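Local coordinates for protein galactose-binding lectin (PDB 6YF6) that probably recognises galactose- and fucose-type sugars, here holding a fucoside through a calcium ion in its C-terminal lectin domain, at residues G77-S85 with S130-K138; N47-K55 with A119-V127. All coordinates share one frame; numbering follows the deposited sequence.

Contact 1: residues G77-S85 with S130-K138; sequences GKYEAPKVS and SMGNDFRIK. With CA (calcium ion), chain D; SFU (methyl 1-seleno-alpha-L-fucopyranoside), chain C; PO4 (phosphate ion), chain F.
Glu80 and Gly132 form a single backbone bridge: Glu80 N donates to Met131 O at 3.2 Å, and Asn133 N reaches Glu80 O at 2.7 Å. Beside the bridge the Met131 side chain, bent at chi2 and chi3 (both near -70°), folds back so that its methyl lies over one face of the Tyr79 ring, CE 3.5 Å from the centroid, a CH-pi contact; SD stands obliquely to the same ring in a Met-aromatic contact. Lys78 CE lies above the opposite face, toward the ring's margin. Gly132 CA makes a CA-H...O contact to Lys78 O at 3.1 Å, its backbone close against the loop of 77-80. Farther along, Pro82 CG meets Phe135 CD1 obliquely at 3.5 Å, while Val84 CG2 sits over a face of that ring. Asn133 OD1 is linked through a water to Lys83 N, and its ND2 is held by Ala129 O. The bridged loop opens onto calcium, which Ser130 O, Gly132 O and Asp134 OD1 bind, the last at 2.5 Å, together with Ile41 and Thr42. Fucoside O3 and O4 complete the coordination, and Gly132 N adds a weak bond to O4. This is a calcium-bridged sugar site, consistent with a PA-IL-type lectin; Tyr79 and Met131 belong to its pocket, Met131 SD lying 3.8 Å from fucoside C1.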
loop_
_atom_site.group_PDB
_atom_site.type_symbol
_atom_site.label_atom_id
_atom_site.label_comp_id
_atom_site.label_asym_id
_atom_site.label_seq_id
_atom_site.Cartn_x
_atom_site.Cartn_y
_atom_site.Cartn_z
ATOM N N GLY A 77 4.846 14.986 -13.502
ATOM C CA GLY A 77 6.295 14.989 -13.565
ATOM C C GLY A 77 6.912 16.159 -14.293
ATOM O O GLY A 77 8.082 16.084 -14.687
ATOM N N LYS A 78 6.179 17.246 -14.475
ATOM C CA LYS A 78 6.670 18.378 -15.241
ATOM C C LYS A 78 6.890 19.583 -14.341
ATOM O O LYS A 78 6.199 19.771 -13.334
ATOM C CB LYS A 78 5.700 18.731 -16.371
ATOM C CG LYS A 78 5.936 17.912 -17.639
ATOM C CD LYS A 78 5.185 18.459 -18.848
ATOM C CE LYS A 78 5.433 19.949 -19.054
ATOM N NZ LYS A 78 5.759 20.294 -20.464
ATOM N N TYR A 79 7.865 20.398 -14.722
ATOM C CA TYR A 79 8.191 21.647 -14.021
ATOM C C TYR A 79 8.671 21.276 -12.614
ATOM O O TYR A 79 9.451 20.323 -12.463
ATOM C CB TYR A 79 6.996 22.575 -14.090
ATOM C CG TYR A 79 6.605 22.930 -15.512
ATOM C CD1 TYR A 79 5.278 22.905 -15.920
ATOM C CD2 TYR A 79 7.569 23.283 -16.448
ATOM C CE1 TYR A 79 4.923 23.226 -17.220
ATOM C CE2 TYR A 79 7.224 23.607 -17.748
ATOM C CZ TYR A 79 5.901 23.577 -18.129
ATOM O OH TYR A 79 5.558 23.898 -19.421
ATOM N N GLU A 80 8.237 21.983 -11.574
ATOM C CA GLU A 80 8.874 21.864 -10.271
ATOM C C GLU A 80 8.477 20.572 -9.568
ATOM O O GLU A 80 7.311 20.164 -9.584
ATOM C CB GLU A 80 8.520 23.066 -9.395
ATOM C CG GLU A 80 9.427 24.264 -9.638
ATOM C CD GLU A 80 9.523 25.183 -8.441
ATOM O OE1 GLU A 80 9.133 26.362 -8.567
ATOM O OE2 GLU A 80 9.993 24.729 -7.376
ATOM N N ALA A 81 9.464 19.927 -8.952
ATOM C CA ALA A 81 9.205 18.718 -8.185
ATOM C C ALA A 81 8.677 19.084 -6.798
ATOM O O ALA A 81 9.197 20.005 -6.163
ATOM C CB ALA A 81 10.481 17.888 -8.051
ATOM N N PRO A 82 7.648 18.396 -6.303
ATOM C CA PRO A 82 7.193 18.665 -4.933
ATOM C C PRO A 82 8.270 18.316 -3.914
ATOM O O PRO A 82 9.161 17.503 -4.166
ATOM C CB PRO A 82 5.962 17.759 -4.776
ATOM C CG PRO A 82 5.554 17.390 -6.177
ATOM C CD PRO A 82 6.826 17.363 -6.964
ATOM N N LYS A 83 8.181 18.953 -2.744
ATOM C CA LYS A 83 9.041 18.640 -1.602
ATOM C C LYS A 83 8.181 18.650 -0.349
ATOM O O LYS A 83 7.638 19.696 0.019
ATOM C CB LYS A 83 10.187 19.643 -1.461
ATOM C CG LYS A 83 11.193 19.626 -2.596
ATOM C CD LYS A 83 12.422 20.457 -2.237
ATOM C CE LYS A 83 13.413 20.531 -3.385
ATOM N NZ LYS A 83 14.267 21.752 -3.296
ATOM N N VAL A 84 8.064 17.502 0.316
ATOM C CA VAL A 84 7.074 17.311 1.370
ATOM C C VAL A 84 7.742 16.719 2.601
ATOM O O VAL A 84 8.559 15.798 2.495
ATOM C CB VAL A 84 5.922 16.408 0.881
ATOM C CG1 VAL A 84 4.812 16.341 1.918
ATOM C CG2 VAL A 84 5.381 16.917 -0.458
ATOM N N SER A 85 7.390 17.247 3.775
ATOM C CA SER A 85 7.888 16.747 5.051
ATOM C C SER A 85 6.709 16.534 5.996
ATOM O O SER A 85 5.555 16.817 5.659
ATOM C CB SER A 85 8.914 17.706 5.672
ATOM O OG SER A 85 8.330 18.955 6.008
ATOM N N SER A 130 3.146 26.878 -8.508
ATOM C CA SER A 130 2.018 26.220 -9.152
ATOM C C SER A 130 2.417 25.493 -10.428
ATOM O O SER A 130 1.777 24.499 -10.788
ATOM C CB SER A 130 0.927 27.245 -9.476
ATOM O OG SER A 130 1.353 28.119 -10.502
ATOM N N MET A 131 3.459 25.970 -11.110
ATOM C CA MET A 131 4.001 25.295 -12.285
ATOM C C MET A 131 4.578 23.952 -11.859
ATOM O O MET A 131 5.641 23.897 -11.232
ATOM C CB MET A 131 5.070 26.161 -12.945
ATOM C CG MET A 131 4.529 27.382 -13.668
ATOM S SD MET A 131 3.618 26.955 -15.168
ATOM C CE MET A 131 4.939 26.405 -16.245
ATOM N N GLY A 132 3.885 22.868 -12.197
ATOM C CA GLY A 132 4.246 21.566 -11.680
ATOM C C GLY A 132 3.821 21.432 -10.232
ATOM O O GLY A 132 2.736 21.882 -9.853
ATOM N N ASN A 133 4.668 20.827 -9.405
ATOM C CA ASN A 133 4.360 20.655 -7.990
ATOM C C ASN A 133 3.029 19.922 -7.810
ATOM O O ASN A 133 2.178 20.318 -7.010
ATOM C CB ASN A 133 4.343 22.013 -7.283
ATOM C CG ASN A 133 4.372 21.884 -5.778
ATOM O OD1 ASN A 133 4.842 20.884 -5.245
ATOM N ND2 ASN A 133 3.868 22.897 -5.086
ATOM N N ASP A 134 2.855 18.842 -8.571
ATOM C CA ASP A 134 1.626 18.055 -8.585
ATOM C C ASP A 134 1.889 16.668 -8.009
ATOM O O ASP A 134 2.842 15.995 -8.414
ATOM C CB ASP A 134 1.083 17.934 -10.011
ATOM C CG ASP A 134 0.967 19.277 -10.702
ATOM O OD1 ASP A 134 0.221 20.141 -10.196
ATOM O OD2 ASP A 134 1.623 19.472 -11.748
ATOM N N PHE A 135 1.039 16.235 -7.080
ATOM C CA PHE A 135 1.272 14.970 -6.393
ATOM C C PHE A 135 -0.024 14.490 -5.755
ATOM O O PHE A 135 -1.027 15.206 -5.715
ATOM C CB PHE A 135 2.388 15.105 -5.344
ATOM C CG PHE A 135 2.167 16.215 -4.348
ATOM C CD1 PHE A 135 2.429 17.536 -4.687
ATOM C CD2 PHE A 135 1.720 15.935 -3.068
ATOM C CE1 PHE A 135 2.235 18.557 -3.768
ATOM C CE2 PHE A 135 1.524 16.949 -2.147
ATOM C CZ PHE A 135 1.782 18.263 -2.499
ATOM N N ARG A 136 0.010 13.248 -5.268
ATOM C CA ARG A 136 -1.138 12.613 -4.635
ATOM C C ARG A 136 -0.705 11.939 -3.339
ATOM O O ARG A 136 0.410 11.424 -3.232
ATOM C CB ARG A 136 -1.789 11.562 -5.564
ATOM C CG ARG A 136 -2.458 12.129 -6.821
ATOM C CD ARG A 136 -2.790 11.018 -7.824
ATOM N NE ARG A 136 -3.664 11.475 -8.900
ATOM C CZ ARG A 136 -3.909 10.794 -10.019
ATOM N NH1 ARG A 136 -3.341 9.615 -10.232
ATOM N NH2 ARG A 136 -4.721 11.300 -10.935
ATOM N N ILE A 137 -1.604 11.942 -2.356
ATOM C CA ILE A 137 -1.427 11.211 -1.106
ATOM C C ILE A 137 -2.585 10.236 -0.966
ATOM O O ILE A 137 -3.746 10.656 -0.865
ATOM C CB ILE A 137 -1.358 12.148 0.110
ATOM C CG1 ILE A 137 -0.054 12.946 0.079
ATOM C CG2 ILE A 137 -1.482 11.337 1.401
ATOM C CD1 ILE A 137 -0.020 14.129 1.037
ATOM N N LYS A 138 -2.276 8.938 -0.939
ATOM C CA LYS A 138 -3.310 7.916 -0.876
ATOM C C LYS A 138 -3.475 7.300 0.507
ATOM O O LYS A 138 -4.476 6.614 0.739
ATOM C CB LYS A 138 -3.027 6.801 -1.895
ATOM C CG LYS A 138 -1.807 5.937 -1.594
ATOM C CD LYS A 138 -1.595 4.905 -2.698
ATOM C CE LYS A 138 -0.339 4.070 -2.471
ATOM N NZ LYS A 138 -0.178 3.021 -3.527
HETATM CA CA CA D . 0.326 22.602 -10.308
HETATM C C1 SFU C . 0.807 24.343 -14.953
HETATM C C2 SFU C . -0.038 24.383 -13.680
HETATM C C3 SFU C . -0.779 23.056 -13.413
HETATM C C4 SFU C . 0.238 21.923 -13.465
HETATM C C5 SFU C . 0.910 21.948 -14.836
HETATM C C6 SFU C . 1.949 20.838 -14.909
HETATM O O2 SFU C . -0.979 25.437 -13.786
HETATM O O3 SFU C . -1.313 23.074 -12.100
HETATM O O4 SFU C . 1.257 22.089 -12.492
HETATM O O5 SFU C . 1.603 23.194 -15.068
HETATM C CM SFU C . 0.870 24.267 -17.969
HETATM SE SE SFU C . -0.408 24.479 -16.554
HETATM P P PO4 F . -2.480 0.588 -2.319
HETATM O O1 PO4 F . -2.159 1.019 -3.729
HETATM O O2 PO4 F . -3.973 0.633 -2.103
HETATM O O3 PO4 F . -1.818 1.517 -1.331
HETATM O O4 PO4 F . -1.960 -0.812 -2.103
HETATM O O HOH W 1 3.984 18.159 -12.602
HETATM O O HOH W 2 5.696 20.438 -2.422
#

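Contact 2: residues N47-K55 with A119-V127; sequences NHAGEILKK and AELAVVSHV
Ile52 and Val123 meet on the buried side of two antiparallel strands, with Ile52 CD1 3.8 Å from Val123 CG1. Ile52 CG1 is wedged between its backbone N and carbonyl carbon (chi1 64°), which brings CG1 against Val123 O and CG2 to Ser125 CB. Next to it the Leu53 CB faces the Val123 CB. Phe40, Phe135 and Leu140 of the other sheet close over this apolar patch. On the other face Glu51 runs out extended beyond CG and lays its carboxylate carbon CD against the Ala122 methyl, CD to CB 3.5 Å, while its CG brushes Val124 CG2. Glu51 OE2 is paired with Arg87, and Lys54 NZ makes only a long salt bridge to OE1. Lys54 CG rests alongside the same Ala122 methyl, before its chain bends away at chi3.

The backbones form hydrogen-bonded pairs at Gly50-Ser125, Leu53-Val123 and Lys55-Leu121, and non-hydrogen-bonded pairs at Glu51-Val124 and Lys54-Ala122. Between Glu51 and Leu53 the register slips by one residue, a beta bulge: Val123 O takes Ile52 N at 2.8 Å, whereas Val123 N gives to Leu53 O. At the loop end Ser125 OG, anti to its own N (chi1 167°), donates to His48 O at 2.8 Å and accepts from Val127 N at 3.3 Å in an ST turn. Asn47 OD1 similarly accepts from Ala49 N, an Asx turn.

Chemically, Ile52, Leu53 and Val123 make the inner side apolar, and Glu51 is paired chiefly with Arg87 on the other; Lys55 is the exception, starting beside Leu53 but leading its NZ to Asp7 of the second subunit. The Ser125 hydroxyl ties the strand end to the loop carrying His48, whose side chain lies near calcium-binding Thr42.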
loop_
_atom_site.group_PDB
_atom_site.type_symbol
_atom_site.label_atom_id
_atom_site.label_comp_id
_atom_site.label_asym_id
_atom_site.label_seq_id
_atom_site.Cartn_x
_atom_site.Cartn_y
_atom_site.Cartn_z
ATOM N N ASN A 47 -0.183 30.203 -3.129
ATOM C CA ASN A 47 1.039 29.789 -2.448
ATOM C C ASN A 47 0.816 28.396 -1.864
ATOM O O ASN A 47 0.026 28.224 -0.931
ATOM C CB ASN A 47 1.425 30.800 -1.370
ATOM C CG ASN A 47 2.833 30.581 -0.848
ATOM O OD1 ASN A 47 3.175 29.486 -0.408
ATOM N ND2 ASN A 47 3.658 31.620 -0.901
ATOM N N HIS A 48 1.508 27.398 -2.419
ATOM C CA HIS A 48 1.340 26.006 -2.020
ATOM C C HIS A 48 2.428 25.522 -1.067
ATOM O O HIS A 48 2.592 24.311 -0.885
ATOM C CB HIS A 48 1.284 25.128 -3.267
ATOM C CG HIS A 48 0.316 25.627 -4.290
ATOM N ND1 HIS A 48 -1.046 25.473 -4.156
ATOM C CD2 HIS A 48 0.508 26.318 -5.439
ATOM C CE1 HIS A 48 -1.652 26.029 -5.189
ATOM N NE2 HIS A 48 -0.732 26.545 -5.984
ATOM N N ALA A 49 3.163 26.438 -0.445
ATOM C CA ALA A 49 4.127 26.098 0.592
ATOM C C ALA A 49 3.500 26.349 1.957
ATOM O O ALA A 49 2.873 27.394 2.175
ATOM C CB ALA A 49 5.412 26.910 0.444
ATOM N N GLY A 50 3.677 25.397 2.867
ATOM C CA GLY A 50 3.121 25.449 4.197
ATOM C C GLY A 50 2.460 24.132 4.537
ATOM O O GLY A 50 2.745 23.095 3.928
ATOM N N GLU A 51 1.565 24.172 5.517
ATOM C CA GLU A 51 0.859 22.970 5.952
ATOM C C GLU A 51 -0.309 22.706 5.008
ATOM O O GLU A 51 -1.225 23.527 4.894
ATOM C CB GLU A 51 0.399 23.131 7.401
ATOM C CG GLU A 51 1.568 23.396 8.360
ATOM C CD GLU A 51 1.168 23.464 9.825
ATOM O OE1 GLU A 51 -0.039 23.521 10.132
ATOM O OE2 GLU A 51 2.080 23.459 10.680
ATOM N N ILE A 52 -0.263 21.564 4.317
ATOM C CA ILE A 52 -1.249 21.242 3.289
ATOM C C ILE A 52 -2.317 20.262 3.765
ATOM O O ILE A 52 -3.403 20.209 3.163
ATOM C CB ILE A 52 -0.552 20.677 2.032
ATOM C CG1 ILE A 52 0.139 19.350 2.361
ATOM C CG2 ILE A 52 0.454 21.681 1.486
ATOM C CD1 ILE A 52 0.833 18.702 1.182
ATOM N N LEU A 53 -2.037 19.465 4.793
ATOM C CA LEU A 53 -3.015 18.569 5.395
ATOM C C LEU A 53 -2.803 18.593 6.900
ATOM O O LEU A 53 -1.661 18.547 7.364
ATOM C CB LEU A 53 -2.870 17.130 4.887
ATOM C CG LEU A 53 -3.700 16.613 3.712
ATOM C CD1 LEU A 53 -3.462 15.101 3.598
ATOM C CD2 LEU A 53 -5.183 16.926 3.848
ATOM N N LYS A 54 -3.892 18.642 7.663
ATOM C CA LYS A 54 -3.791 18.766 9.111
ATOM C C LYS A 54 -4.768 17.820 9.792
ATOM O O LYS A 54 -5.861 17.555 9.285
ATOM C CB LYS A 54 -4.049 20.212 9.561
ATOM C CG LYS A 54 -2.894 21.157 9.263
ATOM C CD LYS A 54 -3.269 22.607 9.527
ATOM C CE LYS A 54 -3.137 22.966 10.998
ATOM N NZ LYS A 54 -3.579 24.364 11.259
ATOM N N LYS A 55 -4.346 17.301 10.947
ATOM C CA LYS A 55 -5.207 16.474 11.778
ATOM C C LYS A 55 -4.729 16.535 13.222
ATOM O O LYS A 55 -3.529 16.439 13.489
ATOM C CB LYS A 55 -5.228 15.011 11.317
ATOM C CG LYS A 55 -6.036 14.116 12.244
ATOM C CD LYS A 55 -6.230 12.715 11.680
ATOM C CE LYS A 55 -6.971 11.826 12.671
ATOM N NZ LYS A 55 -7.250 10.479 12.107
ATOM N N ALA A 119 -1.991 14.758 19.391
ATOM C CA ALA A 119 -0.892 15.448 18.734
ATOM C C ALA A 119 -1.427 16.163 17.505
ATOM O O ALA A 119 -2.309 15.646 16.813
ATOM C CB ALA A 119 0.224 14.481 18.324
ATOM N N GLU A 120 -0.892 17.352 17.243
ATOM C CA GLU A 120 -1.262 18.138 16.071
ATOM C C GLU A 120 -0.306 17.775 14.941
ATOM O O GLU A 120 0.886 18.096 14.997
ATOM C CB GLU A 120 -1.219 19.630 16.388
ATOM C CG GLU A 120 -2.320 20.082 17.344
ATOM C CD GLU A 120 -2.262 21.567 17.659
ATOM O OE1 GLU A 120 -2.195 22.380 16.712
ATOM O OE2 GLU A 120 -2.290 21.924 18.856
ATOM N N LEU A 121 -0.826 17.093 13.925
ATOM C CA LEU A 121 -0.031 16.626 12.801
ATOM C C LEU A 121 -0.278 17.499 11.581
ATOM O O LEU A 121 -1.403 17.947 11.339
ATOM C CB LEU A 121 -0.367 15.175 12.462
ATOM C CG LEU A 121 -0.238 14.185 13.619
ATOM C CD1 LEU A 121 -0.613 12.785 13.155
ATOM C CD2 LEU A 121 1.173 14.224 14.197
ATOM N N ALA A 122 0.774 17.722 10.801
ATOM C CA ALA A 122 0.641 18.469 9.562
ATOM C C ALA A 122 1.610 17.906 8.536
ATOM O O ALA A 122 2.765 17.613 8.858
ATOM C CB ALA A 122 0.905 19.963 9.779
ATOM N N VAL A 123 1.117 17.731 7.312
ATOM C CA VAL A 123 1.964 17.484 6.152
ATOM C C VAL A 123 2.352 18.839 5.576
ATOM O O VAL A 123 1.502 19.726 5.430
ATOM C CB VAL A 123 1.237 16.618 5.113
ATOM C CG1 VAL A 123 2.132 16.357 3.914
ATOM C CG2 VAL A 123 0.788 15.304 5.739
ATOM N N VAL A 124 3.632 19.006 5.255
ATOM C CA VAL A 124 4.203 20.310 4.938
ATOM C C VAL A 124 4.796 20.268 3.537
ATOM O O VAL A 124 5.603 19.386 3.225
ATOM C CB VAL A 124 5.276 20.716 5.967
ATOM C CG1 VAL A 124 5.898 22.053 5.591
ATOM C CG2 VAL A 124 4.679 20.772 7.368
ATOM N N SER A 125 4.393 21.227 2.702
ATOM C CA SER A 125 4.991 21.442 1.391
ATOM C C SER A 125 6.017 22.563 1.461
ATOM O O SER A 125 5.770 23.608 2.070
ATOM C CB SER A 125 3.932 21.802 0.349
ATOM O OG SER A 125 4.550 22.296 -0.827
ATOM N N HIS A 126 7.164 22.350 0.818
ATOM C CA HIS A 126 8.235 23.337 0.776
ATOM C C HIS A 126 8.347 24.012 -0.583
ATOM O O HIS A 126 9.295 24.770 -0.814
ATOM C CB HIS A 126 9.562 22.679 1.156
ATOM C CG HIS A 126 9.543 22.033 2.505
ATOM N ND1 HIS A 126 10.202 22.565 3.594
ATOM C CD2 HIS A 126 8.932 20.909 2.947
ATOM C CE1 HIS A 126 10.003 21.791 4.646
ATOM N NE2 HIS A 126 9.237 20.779 4.281
ATOM N N VAL A 127 7.396 23.767 -1.479
ATOM C CA VAL A 127 7.375 24.363 -2.810
ATOM C C VAL A 127 6.089 25.167 -2.932
ATOM O O VAL A 127 4.989 24.601 -2.877
ATOM C CB VAL A 127 7.469 23.294 -3.911
ATOM C CG1 VAL A 127 7.387 23.928 -5.295
ATOM C CG2 VAL A 127 8.759 22.496 -3.763
#

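In the fold
The centres of contacts 1 and 2 lie about 13 Å apart, and their segments alternate along the chain: 47-55, 77-85, 119-127, 130-138. Strands 50-58, 118-125 and 83-88 are successive neighbours in one four-stranded antiparallel sheet, while strand 135-143 belongs to the facing sheet. Contact 1 thus joins the two sheets at the calcium end, and contact 2 pairs strands within one of them. They meet directly where Val84 CG1 packs 3.3 Å from Val123 CG1 and Lys83 O lies 2.8 Å from His126 N, a probable hydrogen bond. The loop between strands 118-125 and 135-143 leads from contact 2 into the sugar site, and both contacts also touch the second subunit.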